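Local coordinates for protein putative glucose-6-phosphate 1-epimerase (Salmonella typhimurium, PDB 2HTA) that probably interconverts the alpha and beta anomers of glucose 6-phosphate and related hexose 6-phosphates, as a monomeric mutarotase of the aldose 1-epimerase superfamily, at residues L23-Q28 with S34-D39; A53-A56 with H61-S64; I94-F99 with H148-L153; A288-Q291 with P297-L300. One frame throughout, in Å; residues are numbered along the deposited sequence.

Contact 1: residues L23-Q28 with S34-D39; sequences LPVIEQ and SRRQLD
Ile26 and Glu27 both face Arg35, which makes a classic beta bulge in the antiparallel hairpin of strands 27-28 and 33-38. The carbonyl Arg35 O takes the amide of Ile26 at 2.8 Å (N to O) and, more weakly, that of Glu27. In return Arg35 N donates to Glu27 O. The packed side lies round Arg36, which is buried. Its side chain runs extended from CG to NE alongside Leu23 and Pro24 O, and Leu23 CB rests on its CD at 3.9 Å. NE gives a nearly straight bond to Ser34 OG (2.8 Å, 170°), close to the guanidinium plane. This fixes how the group is turned. Val25 CG2 sits over one guanidinium face, toward the rim. NH1 makes a weak bond to Leu23 O and another weak one to Phe21 O. Beyond it, Leu23 CD2 meets Leu38 CD1 at 3.9 Å, the two side chains crossing at about a right angle. A water bridges the two backbones, accepting from Gln37 N and donating to Pro24 O. The exposed side is looser. Ile26 CD1 lies against Gln37 CB, while Ile26 CG2 covers one face of the Arg35 guanidinium. Arg35 NH1 also pairs with Asp42. A bend at chi3 (67°) turns the Arg35 head back to Glu27, giving a salt bridge in which Glu27 OE1 takes Arg35 NE weakly and NH2 at 2.7 Å, on its anti side, 33° out of the carboxylate plane.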
loop_
_atom_site.group_PDB
_atom_site.type_symbol
_atom_site.label_atom_id
_atom_site.label_comp_id
_atom_site.label_asym_id
_atom_site.label_seq_id
_atom_site.Cartn_x
_atom_site.Cartn_y
_atom_site.Cartn_z
ATOM N N LEU A 23 7.662 12.874 16.539
ATOM C CA LEU A 23 6.444 13.332 17.240
ATOM C C LEU A 23 6.357 12.898 18.718
ATOM O O LEU A 23 6.880 11.816 19.064
ATOM C CB LEU A 23 5.190 12.843 16.502
ATOM C CG LEU A 23 4.927 13.343 15.090
ATOM C CD1 LEU A 23 3.849 12.523 14.467
ATOM C CD2 LEU A 23 4.517 14.787 15.095
ATOM N N PRO A 24 5.735 13.740 19.600
ATOM C CA PRO A 24 5.536 13.397 21.010
ATOM C C PRO A 24 4.636 12.171 21.121
ATOM O O PRO A 24 3.726 12.010 20.302
ATOM C CB PRO A 24 4.753 14.601 21.575
ATOM C CG PRO A 24 4.905 15.640 20.629
ATOM C CD PRO A 24 5.213 15.086 19.296
ATOM N N VAL A 25 4.874 11.334 22.109
ATOM C CA VAL A 25 3.978 10.244 22.425
ATOM C C VAL A 25 2.751 10.759 23.173
ATOM O O VAL A 25 2.891 11.372 24.217
ATOM C CB VAL A 25 4.695 9.199 23.298
ATOM C CG1 VAL A 25 3.685 8.210 23.913
ATOM C CG2 VAL A 25 5.778 8.531 22.468
ATOM N N ILE A 26 1.543 10.511 22.630
ATOM C CA ILE A 26 0.309 10.879 23.312
ATOM C C ILE A 26 -0.151 9.776 24.226
ATOM O O ILE A 26 -0.595 10.023 25.354
ATOM C CB ILE A 26 -0.801 11.231 22.332
ATOM C CG1 ILE A 26 -0.321 12.389 21.448
ATOM C CG2 ILE A 26 -2.135 11.534 23.108
ATOM C CD1 ILE A 26 -1.269 12.712 20.283
ATOM N N GLU A 27 -0.048 8.531 23.748
ATOM C CA GLU A 27 -0.248 7.391 24.608
ATOM C C GLU A 27 0.742 6.296 24.278
ATOM O O GLU A 27 0.953 5.978 23.107
ATOM C CB GLU A 27 -1.674 6.839 24.593
ATOM C CG GLU A 27 -2.351 6.999 23.324
ATOM C CD GLU A 27 -3.759 6.538 23.388
ATOM O OE1 GLU A 27 -4.629 7.409 23.524
ATOM O OE2 GLU A 27 -3.987 5.318 23.333
ATOM N N GLN A 28 1.342 5.757 25.318
ATOM C CA GLN A 28 2.251 4.653 25.188
ATOM C C GLN A 28 1.378 3.402 25.278
ATOM O O GLN A 28 0.850 3.089 26.349
ATOM C CB GLN A 28 3.241 4.649 26.339
ATOM C CG GLN A 28 4.470 3.711 26.094
ATOM C CD GLN A 28 5.378 4.250 24.986
ATOM O OE1 GLN A 28 5.703 5.448 24.958
ATOM N NE2 GLN A 28 5.835 3.362 24.099
ATOM N N SER A 34 3.210 3.285 20.251
ATOM C CA SER A 34 2.667 4.518 20.804
ATOM C C SER A 34 1.671 5.090 19.828
ATOM O O SER A 34 1.733 4.787 18.636
ATOM C CB SER A 34 3.791 5.543 21.041
ATOM O OG SER A 34 4.449 5.922 19.808
ATOM N N ARG A 35 0.713 5.843 20.352
ATOM C CA ARG A 35 -0.073 6.759 19.527
ATOM C C ARG A 35 0.474 8.203 19.519
ATOM O O ARG A 35 0.865 8.769 20.574
ATOM C CB ARG A 35 -1.538 6.793 19.938
ATOM C CG ARG A 35 -2.255 7.933 19.132
ATOM C CD ARG A 35 -3.736 8.010 19.281
ATOM N NE ARG A 35 -4.232 8.382 20.617
ATOM C CZ ARG A 35 -4.628 9.592 21.017
ATOM N NH1 ARG A 35 -4.554 10.672 20.239
ATOM N NH2 ARG A 35 -5.081 9.702 22.273
ATOM N N ARG A 36 0.521 8.802 18.326
ATOM C CA ARG A 36 1.007 10.170 18.159
ATOM C C ARG A 36 0.020 10.819 17.214
ATOM O O ARG A 36 -0.948 10.173 16.785
ATOM C CB ARG A 36 2.423 10.149 17.565
ATOM C CG ARG A 36 3.285 9.091 18.268
ATOM C CD ARG A 36 4.787 9.324 18.097
ATOM N NE ARG A 36 5.559 8.157 18.535
ATOM C CZ ARG A 36 6.872 8.107 18.442
ATOM N NH1 ARG A 36 7.505 9.193 18.013
ATOM N NH2 ARG A 36 7.557 7.001 18.802
ATOM N N GLN A 37 0.247 12.088 16.897
ATOM C CA GLN A 37 -0.682 12.793 16.034
ATOM C C GLN A 37 0.040 13.699 15.111
ATOM O O GLN A 37 0.945 14.416 15.515
ATOM C CB GLN A 37 -1.744 13.578 16.861
ATOM C CG GLN A 37 -2.878 14.181 15.965
ATOM C CD GLN A 37 -3.941 14.941 16.765
ATOM O OE1 GLN A 37 -3.993 14.845 17.994
ATOM N NE2 GLN A 37 -4.794 15.698 16.067
ATOM N N LEU A 38 -0.328 13.663 13.827
ATOM C CA LEU A 38 0.220 14.616 12.879
ATOM C C LEU A 38 -0.953 15.349 12.202
ATOM O O LEU A 38 -1.831 14.723 11.585
ATOM C CB LEU A 38 1.090 13.930 11.859
ATOM C CG LEU A 38 1.977 14.816 10.949
ATOM C CD1 LEU A 38 2.895 15.833 11.712
ATOM C CD2 LEU A 38 2.765 13.939 10.080
ATOM N N ASP A 39 -0.988 16.674 12.379
ATOM C CA ASP A 39 -2.141 17.487 11.915
ATOM C C ASP A 39 -3.449 16.861 12.393
ATOM O O ASP A 39 -3.641 16.715 13.614
ATOM C CB ASP A 39 -2.054 17.677 10.402
ATOM C CG ASP A 39 -2.821 18.923 9.913
ATOM O OD1 ASP A 39 -3.476 19.590 10.743
ATOM O OD2 ASP A 39 -2.834 19.207 8.674
HETATM O O HOH W 1 2.190 13.415 18.644
#

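Contact 2: residues A53-A56 with H61-S64; sequences ASFA and HLLS
Ser54 O accepts two amides of the facing strand, Leu63 N at 2.8 Å (O to N) and, weakly, Ser64 N. Other backbone bonds flank this point. Ser54 N donates to Ser64 O from above the carbonyl plane, and Ala56 and His61 exchange a reciprocal pair, each 2.9 Å from N to O. Among side chains the one polar link is between the two serine hydroxyls, Ser54 OG and Ser64 OG, 2.9 Å apart. Both hydroxyls stand between their own backbone N and carbonyl carbon, chi1 55° and 70°, and project on the same face of the sheet. Helix 14-22 lies against this face through Ile20. Apolar contact dominates the other face. Leu62 CD1 makes a CH-pi contact over the Phe55 ring, 3.9 Å from its centroid and 23° off the normal. The ring of Phe156 meets Phe55 edge-to-face. Leu63 CD1 packs instead against the backbone at Phe55 C (3.7 Å). His61 turns its imidazole away from strand 53-56, and NE2 bonds to Gly90 O. The His61 side chain is about 5 Å from that of Arg114, a substrate-binding residue by similarity. With Leu63 and Ser64 both opposite Ser54, the arrangement is a classic beta bulge in an antiparallel hairpin.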
loop_
_atom_site.group_PDB
_atom_site.type_symbol
_atom_site.label_atom_id
_atom_site.label_comp_id
_atom_site.label_asym_id
_atom_site.label_seq_id
_atom_site.Cartn_x
_atom_site.Cartn_y
_atom_site.Cartn_z
ATOM N N ALA A 53 8.220 1.295 12.116
ATOM C CA ALA A 53 7.092 1.345 11.165
ATOM C C ALA A 53 6.035 2.284 11.713
ATOM O O ALA A 53 5.988 2.585 12.921
ATOM C CB ALA A 53 6.493 -0.094 11.019
ATOM N N SER A 54 5.141 2.762 10.855
ATOM C CA SER A 54 4.106 3.656 11.402
ATOM C C SER A 54 2.873 3.508 10.533
ATOM O O SER A 54 2.975 3.124 9.360
ATOM C CB SER A 54 4.582 5.128 11.400
ATOM O OG SER A 54 5.007 5.566 10.101
ATOM N N PHE A 55 1.730 3.855 11.113
ATOM C CA PHE A 55 0.453 3.667 10.473
ATOM C C PHE A 55 -0.390 4.903 10.749
ATOM O O PHE A 55 -0.233 5.538 11.785
ATOM C CB PHE A 55 -0.283 2.537 11.166
ATOM C CG PHE A 55 0.337 1.183 11.005
ATOM C CD1 PHE A 55 -0.134 0.284 10.035
ATOM C CD2 PHE A 55 1.351 0.774 11.876
ATOM C CE1 PHE A 55 0.474 -0.997 9.906
ATOM C CE2 PHE A 55 1.943 -0.495 11.763
ATOM C CZ PHE A 55 1.493 -1.376 10.794
ATOM N N ALA A 56 -1.338 5.214 9.865
ATOM C CA ALA A 56 -2.434 6.075 10.274
ATOM C C ALA A 56 -3.616 5.160 10.602
ATOM O O ALA A 56 -3.880 4.159 9.884
ATOM C CB ALA A 56 -2.817 7.044 9.128
ATOM N N HIS A 61 -3.502 2.668 7.407
ATOM C CA HIS A 61 -2.587 2.943 6.310
ATOM C C HIS A 61 -1.157 2.810 6.797
ATOM O O HIS A 61 -0.662 3.628 7.579
ATOM C CB HIS A 61 -2.820 4.380 5.812
ATOM C CG HIS A 61 -2.257 4.661 4.444
ATOM N ND1 HIS A 61 -3.039 5.128 3.396
ATOM C CD2 HIS A 61 -0.980 4.633 3.975
ATOM C CE1 HIS A 61 -2.270 5.311 2.331
ATOM N NE2 HIS A 61 -1.016 5.011 2.659
ATOM N N LEU A 62 -0.491 1.760 6.334
ATOM C CA LEU A 62 0.919 1.602 6.635
ATOM C C LEU A 62 1.689 2.704 5.898
ATOM O O LEU A 62 1.716 2.746 4.706
ATOM C CB LEU A 62 1.368 0.191 6.197
ATOM C CG LEU A 62 2.860 -0.150 6.401
ATOM C CD1 LEU A 62 3.343 -0.090 7.865
ATOM C CD2 LEU A 62 3.102 -1.573 5.789
ATOM N N LEU A 63 2.328 3.583 6.645
ATOM C CA LEU A 63 3.041 4.747 6.105
ATOM C C LEU A 63 4.511 4.455 5.835
ATOM O O LEU A 63 5.089 4.995 4.878
ATOM C CB LEU A 63 3.023 5.858 7.169
ATOM C CG LEU A 63 1.637 6.271 7.673
ATOM C CD1 LEU A 63 1.659 7.285 8.790
ATOM C CD2 LEU A 63 0.850 6.822 6.455
ATOM N N SER A 64 5.114 3.598 6.654
ATOM C CA SER A 64 6.591 3.399 6.538
ATOM C C SER A 64 6.952 2.061 7.183
ATOM O O SER A 64 6.241 1.606 8.070
ATOM C CB SER A 64 7.387 4.551 7.219
ATOM O OG SER A 64 7.268 4.525 8.629
#

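Contact 3: residues I94-F99 with H148-L153; sequences ICWPWF and HDFTLL
Trp96 presents the outer edge of its six-membered ring to the face of Phe150 and one of its own faces to Leu152. The first is an edge-to-face pair, with centroids 4.9 Å apart and planes at 58°. CH2 is the leading atom, 3.6 Å from Phe150 CG, while CZ3 stands over the centre of the phenyl ring. Phe150 CG lies between its backbone N and carbonyl carbon (chi1 68°), and this stance brings the flat of the ring to the indole. Leu152 lies over one indole face, at the five-membered ring and its junction with the six-membered ring. CD2 sits almost squarely over the five-membered ring, 3.9 Å from the centroid and 7° off the normal, a CH-pi contact. CD1 rests on CE3 at 3.6 Å. These side chains fill a buried apolar layer between two antiparallel sheets of the mutarotase beta-sandwich: Trp96 follows strand 94-95 of one, and Leu152 belongs to strand 151-158 of the other. On the opposite indole face Pro97 CB packs 3.5 Å above the ring plane. The peptide bond between Trp96 and Pro97 is cis. The ring of Trp146 also meets the indole, and Ala168 of strand 162-169 touches it. Farther off, about 8 Å from the Trp96 side chain, lies that of Arg114, a substrate-binding residue by similarity.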
loop_
_atom_site.group_PDB
_atom_site.type_symbol
_atom_site.label_atom_id
_atom_site.label_comp_id
_atom_site.label_asym_id
_atom_site.label_seq_id
_atom_site.Cartn_x
_atom_site.Cartn_y
_atom_site.Cartn_z
ATOM N N ILE A 94 -4.942 0.974 1.235
ATOM C CA ILE A 94 -5.874 -0.182 1.087
ATOM C C ILE A 94 -7.020 0.317 0.196
ATOM O O ILE A 94 -7.739 1.251 0.586
ATOM C CB ILE A 94 -6.455 -0.640 2.454
ATOM C CG1 ILE A 94 -5.291 -1.315 3.278
ATOM C CG2 ILE A 94 -7.662 -1.663 2.306
ATOM C CD1 ILE A 94 -5.702 -1.445 4.742
ATOM N N CYS A 95 -7.151 -0.306 -0.966
ATOM C CA CYS A 95 -8.136 0.129 -1.953
ATOM C C CYS A 95 -9.281 -0.850 -1.903
ATOM O O CYS A 95 -9.167 -1.980 -2.358
ATOM C CB CYS A 95 -7.545 0.118 -3.334
ATOM S SG CYS A 95 -5.941 1.066 -3.484
ATOM N N TRP A 96 -10.389 -0.402 -1.360
ATOM C CA TRP A 96 -11.549 -1.275 -1.138
ATOM C C TRP A 96 -12.808 -0.414 -0.951
ATOM O O TRP A 96 -12.755 0.573 -0.255
ATOM C CB TRP A 96 -11.283 -2.101 0.122
ATOM C CG TRP A 96 -12.277 -3.231 0.330
ATOM C CD1 TRP A 96 -12.129 -4.526 -0.036
ATOM C CD2 TRP A 96 -13.550 -3.142 1.014
ATOM N NE1 TRP A 96 -13.260 -5.250 0.317
ATOM C CE2 TRP A 96 -14.136 -4.417 0.967
ATOM C CE3 TRP A 96 -14.247 -2.090 1.635
ATOM C CZ2 TRP A 96 -15.413 -4.688 1.521
ATOM C CZ3 TRP A 96 -15.511 -2.348 2.204
ATOM C CH2 TRP A 96 -16.073 -3.642 2.133
ATOM N N PRO A 97 -13.993 -0.847 -1.465
ATOM C CA PRO A 97 -14.328 -2.062 -2.184
ATOM C C PRO A 97 -14.250 -1.947 -3.713
ATOM O O PRO A 97 -14.851 -2.774 -4.400
ATOM C CB PRO A 97 -15.776 -2.323 -1.718
ATOM C CG PRO A 97 -16.375 -0.917 -1.616
ATOM C CD PRO A 97 -15.199 -0.007 -1.236
ATOM N N TRP A 98 -13.515 -0.969 -4.254
ATOM C CA TRP A 98 -13.137 -1.031 -5.676
ATOM C C TRP A 98 -11.733 -0.580 -5.894
ATOM O O TRP A 98 -11.179 0.145 -5.072
ATOM C CB TRP A 98 -14.128 -0.278 -6.630
ATOM C CG TRP A 98 -14.165 1.214 -6.384
ATOM C CD1 TRP A 98 -13.362 2.183 -6.963
ATOM C CD2 TRP A 98 -15.028 1.885 -5.478
ATOM N NE1 TRP A 98 -13.696 3.425 -6.467
ATOM C CE2 TRP A 98 -14.720 3.281 -5.564
ATOM C CE3 TRP A 98 -16.084 1.467 -4.651
ATOM C CZ2 TRP A 98 -15.389 4.252 -4.798
ATOM C CZ3 TRP A 98 -16.756 2.445 -3.884
ATOM C CH2 TRP A 98 -16.396 3.814 -3.966
ATOM N N PHE A 99 -11.130 -1.081 -6.952
ATOM C CA PHE A 99 -9.801 -0.672 -7.367
ATOM C C PHE A 99 -9.960 0.256 -8.598
ATOM O O PHE A 99 -10.761 -0.029 -9.501
ATOM C CB PHE A 99 -8.966 -1.910 -7.765
ATOM C CG PHE A 99 -7.625 -1.554 -8.353
ATOM C CD1 PHE A 99 -6.640 -0.926 -7.561
ATOM C CD2 PHE A 99 -7.371 -1.752 -9.700
ATOM C CE1 PHE A 99 -5.399 -0.582 -8.115
ATOM C CE2 PHE A 99 -6.140 -1.389 -10.258
ATOM C CZ PHE A 99 -5.147 -0.819 -9.422
ATOM N N HIS A 148 -24.244 -1.974 1.786
ATOM C CA HIS A 148 -23.858 -3.331 2.155
ATOM C C HIS A 148 -23.172 -3.256 3.531
ATOM O O HIS A 148 -22.307 -2.396 3.763
ATOM C CB HIS A 148 -22.810 -3.876 1.182
ATOM C CG HIS A 148 -23.201 -3.753 -0.253
ATOM N ND1 HIS A 148 -23.956 -4.708 -0.897
ATOM C CD2 HIS A 148 -22.961 -2.780 -1.169
ATOM C CE1 HIS A 148 -24.176 -4.332 -2.153
ATOM N NE2 HIS A 148 -23.587 -3.164 -2.343
ATOM N N ASP A 149 -23.558 -4.134 4.431
ATOM C CA ASP A 149 -22.825 -4.192 5.663
ATOM C C ASP A 149 -21.517 -4.957 5.479
ATOM O O ASP A 149 -21.423 -5.859 4.639
ATOM C CB ASP A 149 -23.677 -4.710 6.801
ATOM C CG ASP A 149 -24.537 -3.583 7.389
ATOM O OD1 ASP A 149 -24.026 -2.599 8.078
ATOM O OD2 ASP A 149 -25.706 -3.645 7.086
ATOM N N PHE A 150 -20.518 -4.588 6.272
ATOM C CA PHE A 150 -19.216 -5.258 6.135
ATOM C C PHE A 150 -18.403 -5.080 7.433
ATOM O O PHE A 150 -18.680 -4.169 8.229
ATOM C CB PHE A 150 -18.418 -4.655 4.937
ATOM C CG PHE A 150 -17.948 -3.197 5.165
ATOM C CD1 PHE A 150 -18.722 -2.112 4.688
ATOM C CD2 PHE A 150 -16.750 -2.917 5.814
ATOM C CE1 PHE A 150 -18.269 -0.817 4.885
ATOM C CE2 PHE A 150 -16.319 -1.622 6.078
ATOM C CZ PHE A 150 -17.091 -0.541 5.579
ATOM N N THR A 151 -17.435 -5.980 7.632
ATOM C CA THR A 151 -16.345 -5.772 8.591
ATOM C C THR A 151 -15.058 -6.117 7.820
ATOM O O THR A 151 -14.925 -7.234 7.273
ATOM C CB THR A 151 -16.458 -6.716 9.803
ATOM O OG1 THR A 151 -17.712 -6.497 10.446
ATOM C CG2 THR A 151 -15.335 -6.416 10.781
ATOM N N LEU A 152 -14.129 -5.157 7.755
ATOM C CA LEU A 152 -12.896 -5.314 7.027
ATOM C C LEU A 152 -11.796 -5.347 8.083
ATOM O O LEU A 152 -11.824 -4.529 9.025
ATOM C CB LEU A 152 -12.642 -4.061 6.192
ATOM C CG LEU A 152 -12.523 -4.003 4.691
ATOM C CD1 LEU A 152 -11.887 -2.614 4.248
ATOM C CD2 LEU A 152 -11.787 -5.183 4.057
ATOM N N LEU A 153 -10.908 -6.344 7.983
ATOM C CA LEU A 153 -9.761 -6.475 8.863
ATOM C C LEU A 153 -8.474 -6.337 8.080
ATOM O O LEU A 153 -8.351 -6.919 7.011
ATOM C CB LEU A 153 -9.744 -7.847 9.583
ATOM C CG LEU A 153 -10.978 -7.950 10.478
ATOM C CD1 LEU A 153 -11.487 -9.316 10.688
ATOM C CD2 LEU A 153 -10.712 -7.269 11.823
#

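Contact 4: residues A288-Q291 with P297-L300; sequences APQQ and PSRL
Gln290 reaches across with its amide and gives NE2 to the backbone carbonyl of Arg299, 2.7 Å from N to O. The bond is short but bent, 141° at the hydrogen. Arg299 O lies close to the plane of the Gln290 amide, whereas the donor stands above the carbonyl plane of Arg299, 39° out of it. Alongside, Ser298 CB packs on the amide carbon, Gln290 CD, at 3.7 Å. The same CB is 3.5 Å from Gln291 O, so this methylene touches both a side-chain amide and a main-chain carbonyl. Reach comes from the shape of Gln290. CG is anti to the backbone N (chi1 -153°), and the chain stays extended beyond it. The amide thus spans a gap too wide for direct backbone pairing, since the axes of strands 289-291 and 298-300 come no nearer than 7.4 Å. Each strand is held by a different neighbour. Gln290 bonds through its backbone to Thr174 in strand 172-183, while Ser298 and Leu300 bond to Ala168 and Leu166 in strand 162-169. Tyr285 and Ser176 touch the glutamine side chain. The Arg299 side chain starts off away from strand 289-291. The two strands therefore belong to separate antiparallel sheets, and the arrangement is a contact between two sheets of the beta-sandwich of the aldose 1-epimerase superfamily.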
loop_
_atom_site.group_PDB
_atom_site.type_symbol
_atom_site.label_atom_id
_atom_site.label_comp_id
_atom_site.label_asym_id
_atom_site.label_seq_id
_atom_site.Cartn_x
_atom_site.Cartn_y
_atom_site.Cartn_z
ATOM N N ALA A 288 -11.502 -9.429 -12.405
ATOM C CA ALA A 288 -12.765 -10.086 -12.127
ATOM C C ALA A 288 -13.077 -9.690 -10.689
ATOM O O ALA A 288 -12.179 -9.294 -9.966
ATOM C CB ALA A 288 -12.621 -11.632 -12.235
ATOM N N PRO A 289 -14.339 -9.811 -10.265
ATOM C CA PRO A 289 -14.648 -9.487 -8.876
ATOM C C PRO A 289 -14.434 -10.648 -7.918
ATOM O O PRO A 289 -14.569 -11.808 -8.284
ATOM C CB PRO A 289 -16.136 -9.125 -8.953
ATOM C CG PRO A 289 -16.653 -10.082 -9.923
ATOM C CD PRO A 289 -15.572 -10.188 -10.994
ATOM N N GLN A 290 -14.097 -10.303 -6.693
ATOM C CA GLN A 290 -13.823 -11.245 -5.643
ATOM C C GLN A 290 -15.061 -11.466 -4.809
ATOM O O GLN A 290 -15.767 -10.532 -4.484
ATOM C CB GLN A 290 -12.691 -10.691 -4.783
ATOM C CG GLN A 290 -11.883 -11.723 -4.092
ATOM C CD GLN A 290 -10.752 -11.114 -3.284
ATOM O OE1 GLN A 290 -10.686 -9.886 -3.075
ATOM N NE2 GLN A 290 -9.816 -11.989 -2.852
ATOM N N GLN A 291 -15.312 -12.725 -4.482
ATOM C CA GLN A 291 -16.466 -13.143 -3.700
ATOM C C GLN A 291 -16.200 -13.017 -2.204
ATOM O O GLN A 291 -15.138 -13.479 -1.729
ATOM C CB GLN A 291 -16.753 -14.638 -3.963
ATOM C CG GLN A 291 -16.898 -15.055 -5.444
ATOM C CD GLN A 291 -17.902 -14.126 -6.167
ATOM O OE1 GLN A 291 -17.602 -13.598 -7.277
ATOM N NE2 GLN A 291 -19.038 -13.855 -5.510
ATOM N N PRO A 297 -14.927 -15.265 3.940
ATOM C CA PRO A 297 -14.567 -13.884 3.688
ATOM C C PRO A 297 -13.549 -13.796 2.532
ATOM O O PRO A 297 -12.835 -14.765 2.269
ATOM C CB PRO A 297 -13.907 -13.465 5.004
ATOM C CG PRO A 297 -13.395 -14.701 5.577
ATOM C CD PRO A 297 -14.448 -15.722 5.256
ATOM N N SER A 298 -13.433 -12.654 1.872
ATOM C CA SER A 298 -12.388 -12.545 0.850
ATOM C C SER A 298 -11.070 -12.203 1.518
ATOM O O SER A 298 -11.050 -11.650 2.665
ATOM C CB SER A 298 -12.732 -11.495 -0.180
ATOM O OG SER A 298 -12.964 -10.275 0.495
ATOM N N ARG A 299 -9.972 -12.515 0.824
ATOM C CA ARG A 299 -8.682 -12.188 1.370
ATOM C C ARG A 299 -7.795 -11.689 0.243
ATOM O O ARG A 299 -7.931 -12.114 -0.904
ATOM C CB ARG A 299 -8.054 -13.431 2.052
ATOM C CG ARG A 299 -8.850 -13.908 3.279
ATOM C CD ARG A 299 -8.034 -14.837 4.188
ATOM N NE ARG A 299 -8.028 -16.200 3.672
ATOM C CZ ARG A 299 -6.917 -16.871 3.353
ATOM N NH1 ARG A 299 -5.736 -16.291 3.533
ATOM N NH2 ARG A 299 -6.976 -18.131 2.893
ATOM N N LEU A 300 -6.883 -10.770 0.570
ATOM C CA LEU A 300 -5.835 -10.341 -0.349
ATOM C C LEU A 300 -4.593 -10.071 0.549
ATOM O O LEU A 300 -4.732 -9.489 1.651
ATOM C CB LEU A 300 -6.251 -9.030 -0.990
ATOM C CG LEU A 300 -5.487 -8.482 -2.201
ATOM C CD1 LEU A 300 -5.555 -9.471 -3.419
ATOM C CD2 LEU A 300 -6.009 -7.078 -2.550
#

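Overall arrangement
Contacts 1 and 2 belong to one five-stranded antiparallel sheet, in two hairpins separated by strand 41-48, with centres 13 Å apart. Each has a classic bulge, but contact 1 is at the surface, with a salt bridge and a water, whereas contact 2 is buried, with a hydroxyl pair and CH-pi packing. Contacts 3 and 4 lie about 10 Å apart, centre to centre, and join the same two larger sheets without strand pairing. Contact 3 is core and wholly apolar. Contact 4 is partly buried and relies on one amide bond. Contacts 2 and 3 come nearest the probable sugar-binding site; contacts 1 and 4 lie away from it, about 35 Å apart between centres.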